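Local atomic coordinates of D-glycerate 3-kinase (Cryptococcus neoformans var. grubii serotype A, PDB entry 6CKG), a protein that probably catalyses the phosphorylation of D-glycerate at the 3-position, as a kinase built on the P-loop fold. Residues V52-Q56 with Y291-Y295; F87-H91 with F157-R163; A201-W205 with M217-L221; Y258-W262 with V318-R322; R263-H268 with G278-E282. Residues are numbered along the deposited sequence.

Interaction 1 (V52-Q56 with Y291-Y295); sequences VQGPQ and YMPSY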
# COMPACT_ATOMS: atom_id res chain seq x y z
N VAL A 52 -3.80 3.68 3.73
CA VAL A 52 -3.76 2.47 4.55
C VAL A 52 -2.53 1.67 4.16
O VAL A 52 -2.30 1.41 2.97
CB VAL A 52 -5.03 1.61 4.39
CG1 VAL A 52 -4.90 0.31 5.20
CG2 VAL A 52 -6.28 2.39 4.81
N GLN A 53 -1.72 1.29 5.15
CA GLN A 53 -0.56 0.44 4.87
C GLN A 53 -0.50 -0.67 5.91
O GLN A 53 -0.80 -0.46 7.09
CB GLN A 53 0.75 1.24 4.82
CG GLN A 53 2.02 0.40 4.42
CD GLN A 53 2.64 -0.38 5.58
OE1 GLN A 53 2.50 0.00 6.74
NE2 GLN A 53 3.31 -1.47 5.26
N GLY A 54 -0.14 -1.86 5.45
CA GLY A 54 -0.01 -3.01 6.30
C GLY A 54 0.65 -4.13 5.53
O GLY A 54 0.68 -4.14 4.30
N PRO A 55 1.21 -5.10 6.24
CA PRO A 55 2.05 -6.11 5.60
C PRO A 55 1.24 -7.16 4.87
O PRO A 55 0.03 -7.32 5.06
CB PRO A 55 2.81 -6.72 6.77
CG PRO A 55 1.87 -6.60 7.90
CD PRO A 55 1.17 -5.28 7.70
N GLN A 56 1.96 -7.89 4.01
CA GLN A 56 1.47 -9.10 3.38
C GLN A 56 1.05 -10.12 4.43
O GLN A 56 1.91 -10.70 5.11
CB GLN A 56 2.54 -9.70 2.47
CG GLN A 56 2.49 -9.21 1.05
CD GLN A 56 3.71 -8.41 0.67
OE1 GLN A 56 4.33 -7.75 1.51
NE2 GLN A 56 4.08 -8.49 -0.60
N TYR A 291 10.14 -8.27 -1.14
CA TYR A 291 9.46 -7.15 -0.50
C TYR A 291 10.15 -6.67 0.78
O TYR A 291 10.12 -5.48 1.07
CB TYR A 291 8.01 -7.53 -0.15
CG TYR A 291 7.14 -7.70 -1.37
CD1 TYR A 291 7.16 -8.90 -2.10
CD2 TYR A 291 6.31 -6.67 -1.80
CE1 TYR A 291 6.36 -9.05 -3.23
CE2 TYR A 291 5.52 -6.82 -2.92
CZ TYR A 291 5.54 -8.01 -3.63
OH TYR A 291 4.75 -8.15 -4.74
N MET A 292 10.74 -7.59 1.54
CA MET A 292 11.32 -7.24 2.84
C MET A 292 12.35 -6.11 2.80
O MET A 292 12.37 -5.32 3.76
CB MET A 292 11.95 -8.49 3.47
CG MET A 292 11.07 -9.20 4.47
SD MET A 292 10.60 -8.15 5.87
CE MET A 292 8.83 -8.25 5.70
N PRO A 293 13.21 -5.97 1.79
CA PRO A 293 14.13 -4.81 1.80
C PRO A 293 13.39 -3.48 1.82
O PRO A 293 13.89 -2.52 2.41
CB PRO A 293 14.95 -4.98 0.52
CG PRO A 293 14.72 -6.36 0.06
CD PRO A 293 13.42 -6.82 0.60
N SER A 294 12.21 -3.42 1.20
CA SER A 294 11.45 -2.18 1.21
C SER A 294 10.91 -1.87 2.60
O SER A 294 10.90 -0.71 3.02
CB SER A 294 10.31 -2.23 0.20
OG SER A 294 10.80 -2.04 -1.13
N TYR A 295 10.41 -2.89 3.31
CA TYR A 295 10.02 -2.71 4.71
C TYR A 295 11.20 -2.24 5.55
O TYR A 295 11.06 -1.30 6.35
CB TYR A 295 9.46 -4.02 5.29
CG TYR A 295 8.10 -4.45 4.76
CD1 TYR A 295 6.93 -3.93 5.29
CD2 TYR A 295 8.00 -5.42 3.78
CE1 TYR A 295 5.68 -4.34 4.82
CE2 TYR A 295 6.75 -5.83 3.30
CZ TYR A 295 5.61 -5.29 3.83
OH TYR A 295 4.38 -5.72 3.36
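Gln56 and Tyr295 each have 75 Å² covered by this contact, well ahead of Tyr291 with 28 Å². The hydroxyl Tyr295 OH donates a hydrogen bond to Gln56 OE1 at 2.7 Å, with the acceptor close to the plane of the tyrosine ring. The other end of the same amide, Gln56 NE2, lies over a face of the Tyr291 ring, 3.1 Å from Tyr291 CD2. The two tyrosines are four residues apart on helix 281-298, so they rise from successive turns and receive one amide between them. Pro55 CA lies 3.3 Å from Tyr295 OH and Pro55 CB 4.2 Å from Tyr295 CE1. Gln53 NE2 reaches Tyr295 CE1 at 3.7 Å, but its hydrogen bond goes to Trp182 O, and Trp182 also packs its ring against both tyrosines. Residues 52-53 end strand 48-53, and Gly54 opens a sequence matching the Walker A pattern GxxxxGK[ST], the P-loop that in this family holds nucleotide phosphates. The chemistry implies an uncharged hydrogen bond, set beside aromatic surfaces, that links the start of the P-loop to the helix as modelled; the poor order of Gln56 suggests a modest restraint.

Interaction 2 (F87-H91 with F157-R163); sequences FYLTH and FKGEGDR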
# COMPACT_ATOMS: atom_id res chain seq x y z
N PHE A 87 -2.78 -0.91 -9.72
CA PHE A 87 -2.10 0.13 -10.49
C PHE A 87 -0.68 -0.28 -10.90
O PHE A 87 0.12 0.57 -11.29
CB PHE A 87 -2.08 1.42 -9.68
CG PHE A 87 -3.44 2.07 -9.55
CD1 PHE A 87 -4.33 1.67 -8.56
CD2 PHE A 87 -3.82 3.08 -10.42
CE1 PHE A 87 -5.58 2.27 -8.45
CE2 PHE A 87 -5.08 3.68 -10.31
CZ PHE A 87 -5.95 3.27 -9.33
N TYR A 88 -0.36 -1.57 -10.86
CA TYR A 88 0.88 -2.03 -11.49
C TYR A 88 0.93 -1.61 -12.96
O TYR A 88 -0.10 -1.45 -13.62
CB TYR A 88 1.00 -3.55 -11.41
CG TYR A 88 1.46 -4.14 -10.09
CD1 TYR A 88 2.60 -3.66 -9.44
CD2 TYR A 88 0.78 -5.21 -9.53
CE1 TYR A 88 3.02 -4.23 -8.25
CE2 TYR A 88 1.19 -5.78 -8.36
CZ TYR A 88 2.30 -5.30 -7.72
OH TYR A 88 2.68 -5.90 -6.54
N LEU A 89 2.16 -1.44 -13.47
CA LEU A 89 2.37 -1.26 -14.90
C LEU A 89 1.66 -2.35 -15.69
O LEU A 89 1.48 -3.47 -15.22
CB LEU A 89 3.88 -1.31 -15.24
CG LEU A 89 4.74 -0.22 -14.63
CD1 LEU A 89 6.24 -0.58 -14.82
CD2 LEU A 89 4.39 1.13 -15.27
N THR A 90 1.26 -2.00 -16.91
CA THR A 90 0.82 -3.04 -17.83
C THR A 90 1.97 -4.02 -18.04
O THR A 90 3.13 -3.69 -17.79
CB THR A 90 0.39 -2.45 -19.18
OG1 THR A 90 1.53 -1.89 -19.83
CG2 THR A 90 -0.66 -1.37 -19.01
N HIS A 91 1.65 -5.24 -18.48
CA HIS A 91 2.71 -6.22 -18.72
C HIS A 91 3.74 -5.69 -19.71
O HIS A 91 4.95 -5.88 -19.52
CB HIS A 91 2.11 -7.54 -19.23
CG HIS A 91 3.11 -8.65 -19.31
ND1 HIS A 91 3.73 -9.02 -20.49
CD2 HIS A 91 3.61 -9.47 -18.35
CE1 HIS A 91 4.57 -10.01 -20.25
NE2 HIS A 91 4.52 -10.30 -18.96
N PHE A 157 -0.51 -13.78 -18.36
CA PHE A 157 0.85 -14.11 -18.76
C PHE A 157 1.44 -15.15 -17.81
O PHE A 157 2.55 -15.00 -17.29
CB PHE A 157 1.72 -12.84 -18.83
CG PHE A 157 1.38 -11.96 -20.01
CD1 PHE A 157 1.97 -12.19 -21.25
CD2 PHE A 157 0.45 -10.94 -19.88
CE1 PHE A 157 1.64 -11.39 -22.35
CE2 PHE A 157 0.11 -10.14 -20.97
CZ PHE A 157 0.71 -10.36 -22.21
N LYS A 158 0.66 -16.21 -17.57
CA LYS A 158 1.10 -17.36 -16.79
C LYS A 158 1.54 -16.95 -15.39
O LYS A 158 2.47 -17.53 -14.82
CB LYS A 158 2.23 -18.12 -17.49
N GLY A 159 0.90 -15.93 -14.84
CA GLY A 159 1.18 -15.48 -13.49
C GLY A 159 2.04 -14.24 -13.37
O GLY A 159 2.19 -13.73 -12.25
N GLU A 160 2.60 -13.75 -14.47
CA GLU A 160 3.36 -12.50 -14.36
C GLU A 160 2.44 -11.30 -14.17
O GLU A 160 2.84 -10.30 -13.57
CB GLU A 160 4.24 -12.31 -15.58
CG GLU A 160 5.29 -13.37 -15.70
CD GLU A 160 5.98 -13.34 -17.04
OE1 GLU A 160 5.81 -12.34 -17.77
OE2 GLU A 160 6.69 -14.31 -17.37
N GLY A 161 1.21 -11.38 -14.66
CA GLY A 161 0.23 -10.34 -14.41
C GLY A 161 0.10 -9.36 -15.57
O GLY A 161 1.02 -9.15 -16.37
N ASP A 162 -1.07 -8.73 -15.65
CA ASP A 162 -1.32 -7.64 -16.58
C ASP A 162 -2.59 -6.92 -16.15
O ASP A 162 -3.41 -7.46 -15.40
CB ASP A 162 -1.45 -8.17 -18.01
CG ASP A 162 -1.37 -7.08 -19.06
OD1 ASP A 162 -0.96 -5.95 -18.74
OD2 ASP A 162 -1.74 -7.36 -20.21
N ARG A 163 -2.73 -5.67 -16.61
CA ARG A 163 -3.95 -4.91 -16.37
C ARG A 163 -5.14 -5.62 -17.01
O ARG A 163 -5.06 -6.07 -18.15
CB ARG A 163 -3.83 -3.50 -16.93
CG ARG A 163 -4.99 -2.54 -16.53
CD ARG A 163 -4.60 -1.08 -16.79
NE ARG A 163 -3.36 -0.73 -16.09
CZ ARG A 163 -2.55 0.27 -16.45
NH1 ARG A 163 -2.86 1.02 -17.50
NH2 ARG A 163 -1.44 0.51 -15.76
O HOH W 1 -2.79 -2.10 -13.63
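At the start of the 87-91 segment it is the backbone that makes the contact: Tyr88 O accepts a hydrogen bond from Arg163 NH2 at 3.2 Å. A water reinforces this link, donating to Tyr88 O (2.8 Å) and accepting from Arg163 NE (2.9 Å), while Asp117 pairs with the same guanidinium in a salt bridge. Leu89 turns its CA-to-CB bond away. Thr90 lays CG2 over the guanidinium face, 3.6 Å from Arg163 CZ, and serves as N-cap of helix 91-100, its OG1 bonding Asp93 N. The contact thus joins the start of that helix to the loop and the first residues of the second strand of the beta hairpin formed by strands 146-153 and 162-171, a two-stranded unit separate from the main sheet. His91, in the first turn, donates its backbone N to Asp162 OD1 at 2.7 Å, nearly linear at 173°. Its ring stacks face-to-face on Phe157, with centroids 3.7 Å apart and planes at 4°, and within its own plane His91 NE2 donates to Glu160 OE1 at 2.7 Å.

Interaction 3 (A201-W205 with M217-L221); sequences AGRQW and MPTIL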
# COMPACT_ATOMS: atom_id res chain seq x y z
N ALA A 201 23.63 -3.06 8.76
CA ALA A 201 23.22 -4.45 8.60
C ALA A 201 24.42 -5.37 8.49
O ALA A 201 24.45 -6.46 9.08
CB ALA A 201 22.34 -4.59 7.35
N GLY A 202 25.42 -4.96 7.71
CA GLY A 202 26.59 -5.81 7.52
C GLY A 202 27.40 -5.99 8.78
O GLY A 202 28.00 -7.05 8.99
N ARG A 203 27.43 -4.98 9.64
CA ARG A 203 28.16 -5.08 10.90
C ARG A 203 27.42 -5.93 11.93
O ARG A 203 28.05 -6.50 12.82
CB ARG A 203 28.43 -3.69 11.48
CG ARG A 203 29.63 -2.99 10.84
CD ARG A 203 29.97 -1.70 11.58
NE ARG A 203 28.78 -0.88 11.79
CZ ARG A 203 28.41 0.12 11.00
NH1 ARG A 203 27.31 0.80 11.27
NH2 ARG A 203 29.14 0.43 9.93
N GLN A 204 26.09 -6.05 11.81
CA GLN A 204 25.32 -6.79 12.80
C GLN A 204 25.31 -8.29 12.53
O GLN A 204 25.15 -9.08 13.47
CB GLN A 204 23.88 -6.28 12.85
CG GLN A 204 23.73 -4.82 13.27
CD GLN A 204 22.36 -4.54 13.87
OE1 GLN A 204 21.83 -5.34 14.64
NE2 GLN A 204 21.79 -3.39 13.53
N TRP A 205 25.48 -8.71 11.29
CA TRP A 205 25.18 -10.09 10.90
C TRP A 205 26.41 -10.98 10.82
O TRP A 205 27.38 -10.67 10.13
CB TRP A 205 24.42 -10.10 9.57
CG TRP A 205 24.03 -11.47 9.12
CD1 TRP A 205 24.54 -12.16 8.07
CD2 TRP A 205 23.06 -12.32 9.73
NE1 TRP A 205 23.94 -13.39 7.97
CE2 TRP A 205 23.03 -13.52 8.98
CE3 TRP A 205 22.20 -12.19 10.83
CZ2 TRP A 205 22.18 -14.58 9.30
CZ3 TRP A 205 21.36 -13.25 11.15
CH2 TRP A 205 21.35 -14.42 10.38
N MET A 217 18.80 -12.84 9.06
CA MET A 217 19.64 -11.94 8.28
C MET A 217 18.79 -10.81 7.70
O MET A 217 17.71 -11.07 7.16
CB MET A 217 20.32 -12.71 7.15
CG MET A 217 21.32 -11.90 6.33
SD MET A 217 21.60 -12.63 4.71
CE MET A 217 23.31 -12.21 4.41
N PRO A 218 19.23 -9.56 7.80
CA PRO A 218 18.50 -8.48 7.11
C PRO A 218 18.51 -8.72 5.60
O PRO A 218 19.55 -8.99 4.99
CB PRO A 218 19.28 -7.22 7.50
CG PRO A 218 19.99 -7.59 8.79
CD PRO A 218 20.35 -9.04 8.60
N THR A 219 17.32 -8.64 4.99
CA THR A 219 17.22 -9.02 3.59
C THR A 219 17.90 -8.02 2.66
O THR A 219 18.21 -8.38 1.51
CB THR A 219 15.76 -9.18 3.18
OG1 THR A 219 15.08 -7.93 3.32
CG2 THR A 219 15.09 -10.23 4.05
N ILE A 220 18.16 -6.79 3.10
CA ILE A 220 18.86 -5.86 2.21
C ILE A 220 20.24 -6.41 1.85
O ILE A 220 20.76 -6.11 0.78
CB ILE A 220 18.96 -4.45 2.82
CG1 ILE A 220 19.68 -4.46 4.15
CG2 ILE A 220 17.57 -3.82 2.94
CD1 ILE A 220 19.94 -3.05 4.73
N LEU A 221 20.83 -7.23 2.73
CA LEU A 221 22.13 -7.83 2.43
C LEU A 221 22.06 -8.84 1.30
O LEU A 221 23.11 -9.28 0.83
CB LEU A 221 22.72 -8.50 3.67
CG LEU A 221 23.06 -7.58 4.86
CD1 LEU A 221 23.68 -8.37 5.98
CD2 LEU A 221 24.00 -6.46 4.43
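A helix end packs here on a short 3-10 turn: the last turn of helix 191-204 meets the loop that runs through the 3-10 segment 219-221 towards helix 225-236. The site is peripheral in the P-loop kinase fold, about 25 Å from the chain centre to the centre of the contact. The approach is close, with the CA atoms of Ala201 and Pro218, and likewise those of Trp205 and Met217, 6.4 Å apart. A small bump fills a hollow: Ala201 CB sits among Pro218 CB at 4.0 Å, Ile220 CD1 at 3.9 Å and Leu221 CD2 at 3.8 Å. In return Leu221 pushes its branched end into the helix groove. Leu221 CD2 comes within 3.9 Å of Gly202 N, while Leu221 CD1 lies 3.7 Å from Ala201 O and 4.1 Å from Trp205 CB. The 3-10 turn itself is held by Leu221 N to Pro218 O at 3.1 Å, and Glu296 of helix 281-298 bonds Thr219 OG1 and Ile220 N. No hydrogen bond crosses between the segments, so the fit is one of shape. Trp205, poorly ordered and followed by unmodelled residues, forms a broad flat plate against Met217. Met217 CG lies 3.5 Å from the centroid of the Trp205 five-membered ring, only 13° off its normal, and Met217 SD stands obliquely, 4.6 Å from the same centroid, a Met-aromatic contact.

Interaction 4 (Y258-W262 with V318-R322); sequences YVWTW and VNIKR
Residues 258-262 form the first turn of helix 258-273, with Trp262 N bonded to Tyr258 O at 2.7 Å. Residues 318-322 leave a strand at Val318 (phi/psi -122/152) and fold into a type I beta turn from Asn319 to Arg322. Ile320 (-69/-24) and Lys321 (-84/13) occupy its corners, Arg322 N bonds Asn319 O at 2.8 Å, and Arg322 follows at 65/17. The closest CA pair is Tyr258 and Ile320, 6.0 Å apart. Tyr258 (chi1 m, chi2 -4°) lays a ring face under Ile320, whose CB stands 3.9 Å from the ring centroid and 6° off its normal, a CH-pi contact. A water joins Tyr258 OH (2.6 Å) to Ile320 N (3.0 Å). Trp262 (chi1 m, chi2 -24°) donates from NE1 to Ile320 O at 2.8 Å and 177°, with its CH2 3.8 Å from Val318 CG2. Arg322 (m, t, t, chi4 88°) stacks its guanidinium on the Trp262 face, centres 3.9 Å apart and planes at 29°, an off-centre cation-pi pair. Arg322 NE also bonds Gly57 O in the P-loop, and NH2 bonds Gln265. This is a helix start covering a beta-hairpin turn: strands 313-318 and 324-329 meet at the edge of the main sheet, Val318 bonds backbone atoms of Gln252 and Leu254, and Val259 and Trp260 pack on helix 281-298.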
# COMPACT_ATOMS: atom_id res chain seq x y z
N TYR A 258 6.83 -11.68 11.27
CA TYR A 258 5.47 -12.16 11.06
C TYR A 258 5.10 -12.19 9.58
O TYR A 258 4.30 -13.03 9.16
CB TYR A 258 4.45 -11.29 11.82
CG TYR A 258 4.61 -11.22 13.34
CD1 TYR A 258 5.57 -11.98 14.01
CD2 TYR A 258 3.79 -10.40 14.10
CE1 TYR A 258 5.71 -11.91 15.38
CE2 TYR A 258 3.92 -10.32 15.47
CZ TYR A 258 4.88 -11.07 16.10
OH TYR A 258 5.00 -10.99 17.47
N VAL A 259 5.68 -11.30 8.78
CA VAL A 259 5.25 -11.17 7.39
C VAL A 259 5.48 -12.47 6.63
O VAL A 259 4.62 -12.91 5.85
CB VAL A 259 5.97 -9.99 6.72
CG1 VAL A 259 5.56 -9.88 5.26
CG2 VAL A 259 5.66 -8.69 7.46
N TRP A 260 6.63 -13.12 6.85
CA TRP A 260 6.88 -14.44 6.27
C TRP A 260 5.83 -15.44 6.73
O TRP A 260 5.27 -16.19 5.93
CB TRP A 260 8.27 -14.95 6.67
CG TRP A 260 9.43 -14.46 5.85
CD1 TRP A 260 9.77 -14.86 4.58
CD2 TRP A 260 10.44 -13.54 6.27
NE1 TRP A 260 10.92 -14.21 4.18
CE2 TRP A 260 11.35 -13.40 5.20
CE3 TRP A 260 10.66 -12.81 7.45
CZ2 TRP A 260 12.46 -12.55 5.27
CZ3 TRP A 260 11.76 -11.97 7.51
CH2 TRP A 260 12.65 -11.85 6.43
N THR A 261 5.60 -15.50 8.05
CA THR A 261 4.67 -16.48 8.60
C THR A 261 3.26 -16.26 8.06
O THR A 261 2.59 -17.21 7.64
CB THR A 261 4.69 -16.38 10.13
OG1 THR A 261 6.02 -16.59 10.60
CG2 THR A 261 3.74 -17.42 10.74
N TRP A 262 2.80 -15.01 8.05
CA TRP A 262 1.47 -14.70 7.54
C TRP A 262 1.34 -15.05 6.06
O TRP A 262 0.34 -15.64 5.63
CB TRP A 262 1.16 -13.22 7.75
CG TRP A 262 0.91 -12.84 9.17
CD1 TRP A 262 0.49 -13.65 10.18
CD2 TRP A 262 1.07 -11.53 9.75
NE1 TRP A 262 0.37 -12.93 11.35
CE2 TRP A 262 0.71 -11.62 11.11
CE3 TRP A 262 1.46 -10.29 9.24
CZ2 TRP A 262 0.75 -10.53 11.97
CZ3 TRP A 262 1.51 -9.20 10.09
CH2 TRP A 262 1.16 -9.33 11.45
N VAL A 318 -0.00 -5.25 16.22
CA VAL A 318 -0.66 -6.55 16.29
C VAL A 318 0.35 -7.64 16.59
O VAL A 318 1.54 -7.54 16.26
CB VAL A 318 -1.43 -6.85 14.98
CG1 VAL A 318 -2.52 -5.81 14.75
CG2 VAL A 318 -0.48 -6.87 13.80
N ASN A 319 -0.12 -8.71 17.24
CA ASN A 319 0.72 -9.87 17.49
C ASN A 319 0.59 -10.84 16.31
O ASN A 319 -0.06 -10.54 15.31
CB ASN A 319 0.38 -10.53 18.83
CG ASN A 319 -1.06 -11.04 18.92
OD1 ASN A 319 -1.75 -11.19 17.91
ND2 ASN A 319 -1.51 -11.30 20.14
N ILE A 320 1.21 -12.01 16.43
CA ILE A 320 1.25 -12.94 15.30
C ILE A 320 -0.12 -13.50 14.99
O ILE A 320 -0.39 -13.90 13.85
CB ILE A 320 2.28 -14.06 15.54
CG1 ILE A 320 2.60 -14.78 14.23
CG2 ILE A 320 1.78 -15.03 16.61
CD1 ILE A 320 4.05 -15.23 14.10
N LYS A 321 -1.02 -13.53 15.98
CA LYS A 321 -2.40 -13.92 15.74
C LYS A 321 -3.25 -12.76 15.22
O LYS A 321 -4.47 -12.87 15.21
CB LYS A 321 -3.02 -14.49 17.01
CG LYS A 321 -2.36 -15.78 17.48
CD LYS A 321 -2.86 -16.17 18.86
CE LYS A 321 -3.52 -17.53 18.85
NZ LYS A 321 -4.02 -17.88 20.21
N ARG A 322 -2.61 -11.66 14.81
CA ARG A 322 -3.26 -10.49 14.24
C ARG A 322 -4.18 -9.80 15.23
O ARG A 322 -5.01 -8.99 14.83
CB ARG A 322 -4.04 -10.85 12.97
CG ARG A 322 -3.19 -11.54 11.91
CD ARG A 322 -4.04 -11.97 10.73
NE ARG A 322 -3.23 -12.53 9.64
CZ ARG A 322 -2.90 -13.81 9.54
NH1 ARG A 322 -2.17 -14.22 8.51
NH2 ARG A 322 -3.30 -14.68 10.47
O HOH W 2 3.19 -12.52 18.59

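Interaction 5 (R263-H268 with G278-E282); sequences RLQQEH and GMTDE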
# COMPACT_ATOMS: atom_id res chain seq x y z
N ARG A 263 2.34 -14.69 5.25
CA ARG A 263 2.24 -14.95 3.82
C ARG A 263 2.25 -16.44 3.52
O ARG A 263 1.63 -16.88 2.55
CB ARG A 263 3.36 -14.24 3.07
CG ARG A 263 3.19 -14.24 1.55
CD ARG A 263 1.85 -13.64 1.13
NE ARG A 263 1.64 -13.68 -0.31
CZ ARG A 263 1.19 -14.75 -0.97
NH1 ARG A 263 0.91 -15.86 -0.31
NH2 ARG A 263 1.03 -14.70 -2.29
N LEU A 264 2.95 -17.23 4.34
CA LEU A 264 2.87 -18.69 4.22
C LEU A 264 1.48 -19.19 4.58
O LEU A 264 0.91 -20.02 3.86
CB LEU A 264 3.93 -19.35 5.10
CG LEU A 264 5.25 -19.69 4.41
CD1 LEU A 264 6.20 -20.37 5.38
CD2 LEU A 264 4.99 -20.57 3.20
N GLN A 265 0.92 -18.72 5.70
CA GLN A 265 -0.45 -19.08 6.05
C GLN A 265 -1.41 -18.76 4.92
O GLN A 265 -2.27 -19.57 4.57
CB GLN A 265 -0.90 -18.33 7.31
CG GLN A 265 -0.13 -18.61 8.58
CD GLN A 265 -0.76 -17.89 9.76
OE1 GLN A 265 -1.93 -17.51 9.71
NE2 GLN A 265 0.01 -17.69 10.83
N GLN A 266 -1.28 -17.55 4.36
CA GLN A 266 -2.16 -17.13 3.27
C GLN A 266 -2.07 -18.09 2.09
O GLN A 266 -3.10 -18.51 1.54
CB GLN A 266 -1.81 -15.71 2.82
CG GLN A 266 -2.57 -15.28 1.55
CD GLN A 266 -2.18 -13.90 1.04
OE1 GLN A 266 -1.76 -13.03 1.81
NE2 GLN A 266 -2.33 -13.69 -0.27
N GLU A 267 -0.85 -18.47 1.69
CA GLU A 267 -0.72 -19.35 0.54
C GLU A 267 -1.28 -20.74 0.85
O GLU A 267 -1.92 -21.36 -0.01
CB GLU A 267 0.74 -19.43 0.09
CG GLU A 267 0.95 -20.01 -1.32
CD GLU A 267 0.59 -19.03 -2.45
OE1 GLU A 267 0.18 -17.89 -2.16
OE2 GLU A 267 0.72 -19.41 -3.64
N HIS A 268 -1.06 -21.23 2.07
CA HIS A 268 -1.64 -22.52 2.43
C HIS A 268 -3.16 -22.45 2.50
O HIS A 268 -3.85 -23.37 2.04
CB HIS A 268 -1.04 -23.02 3.75
CG HIS A 268 0.24 -23.78 3.58
ND1 HIS A 268 0.32 -25.15 3.73
CD2 HIS A 268 1.49 -23.37 3.24
CE1 HIS A 268 1.56 -25.55 3.50
NE2 HIS A 268 2.29 -24.49 3.20
N GLY A 278 -0.73 -23.03 -5.96
CA GLY A 278 -0.08 -21.90 -5.33
C GLY A 278 1.41 -22.14 -5.21
O GLY A 278 1.92 -23.20 -5.59
N MET A 279 2.09 -21.14 -4.67
CA MET A 279 3.53 -21.24 -4.49
C MET A 279 3.88 -22.32 -3.47
O MET A 279 3.12 -22.60 -2.54
CB MET A 279 4.12 -19.90 -4.04
CG MET A 279 4.04 -18.80 -5.06
SD MET A 279 4.86 -17.30 -4.48
CE MET A 279 3.69 -16.68 -3.27
N THR A 280 5.05 -22.93 -3.66
CA THR A 280 5.62 -23.78 -2.64
C THR A 280 6.11 -22.91 -1.47
O THR A 280 6.25 -21.69 -1.58
CB THR A 280 6.78 -24.59 -3.21
OG1 THR A 280 7.88 -23.72 -3.48
CG2 THR A 280 6.34 -25.26 -4.51
N ASP A 281 6.38 -23.56 -0.34
CA ASP A 281 6.89 -22.81 0.80
C ASP A 281 8.18 -22.08 0.43
O ASP A 281 8.34 -20.90 0.76
CB ASP A 281 7.12 -23.74 1.99
CG ASP A 281 5.83 -24.19 2.63
OD1 ASP A 281 4.75 -23.78 2.14
OD2 ASP A 281 5.88 -24.94 3.63
N GLU A 282 9.08 -22.75 -0.29
CA GLU A 282 10.33 -22.09 -0.67
C GLU A 282 10.06 -20.90 -1.59
O GLU A 282 10.67 -19.84 -1.44
CB GLU A 282 11.29 -23.08 -1.32
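This surface contact belongs to the connection between consecutive helices, 258-273 and 281-298, in which the residues leading into the second helix fold back along the first. Thr280 is the N-cap of the second helix, its OG1 bonding Gln283 N. The CA atoms of Glu267 and Gly278 are 6.4 Å apart and those of Leu264 and Asp281 6.7 Å. Glu267 bridges the two segments. Its OE2 accepts a hydrogen bond from Met279 N at 2.4 Å, very short, and its OE1 forms a salt bridge with Arg263 NH1 at 2.8 Å, one helical turn back. The carboxylate oxygens thus serve different partners. Gly278 CA lies 3.1 Å from Glu267 OE2, and a CB at this position would clash with the same oxygen, which the bare glycine avoids. Met279 CE rests over a face of the Arg263 guanidinium, 3.5 Å from Arg263 NH2. Further along 278-282, Asp281 OD1 accepts from His268 NE2 at 2.8 Å with an angle of 151°, and Leu264 CD2 approaches Asp281 OD1 at 3.4 Å. The chemistry implies a connection bonded through polar groups: the buried Glu267 carboxylate is satisfied by Arg263, which balances its charge, and by the Met279 amide, the exposed Asp281 pairs with His268, and Met279 adds apolar cover.

Overall arrangement
Along the chain, interactions 2, 3 and 5 are nested within the loop closed by interaction 1, interaction 5 is nested within interaction 4 as well, and interactions 1 and 4 cross. Interactions 1, 4 and 5 form a compact group, with centres 12 to 17 Å apart, around the P-loop end of the main sheet. Interactions 4 and 5 share helix 258-273, and interactions 1 and 5 share helix 281-298. Pro55 of interaction 1 packs on Val259 and Trp262 of interaction 4. Interactions 2 and 3, centres about 32 Å apart, lie with centres about 20 and 18 Å from that of interaction 1; both reach it through helix 281-298, Tyr88 at Tyr291 and Thr219 at Met292 and Pro293.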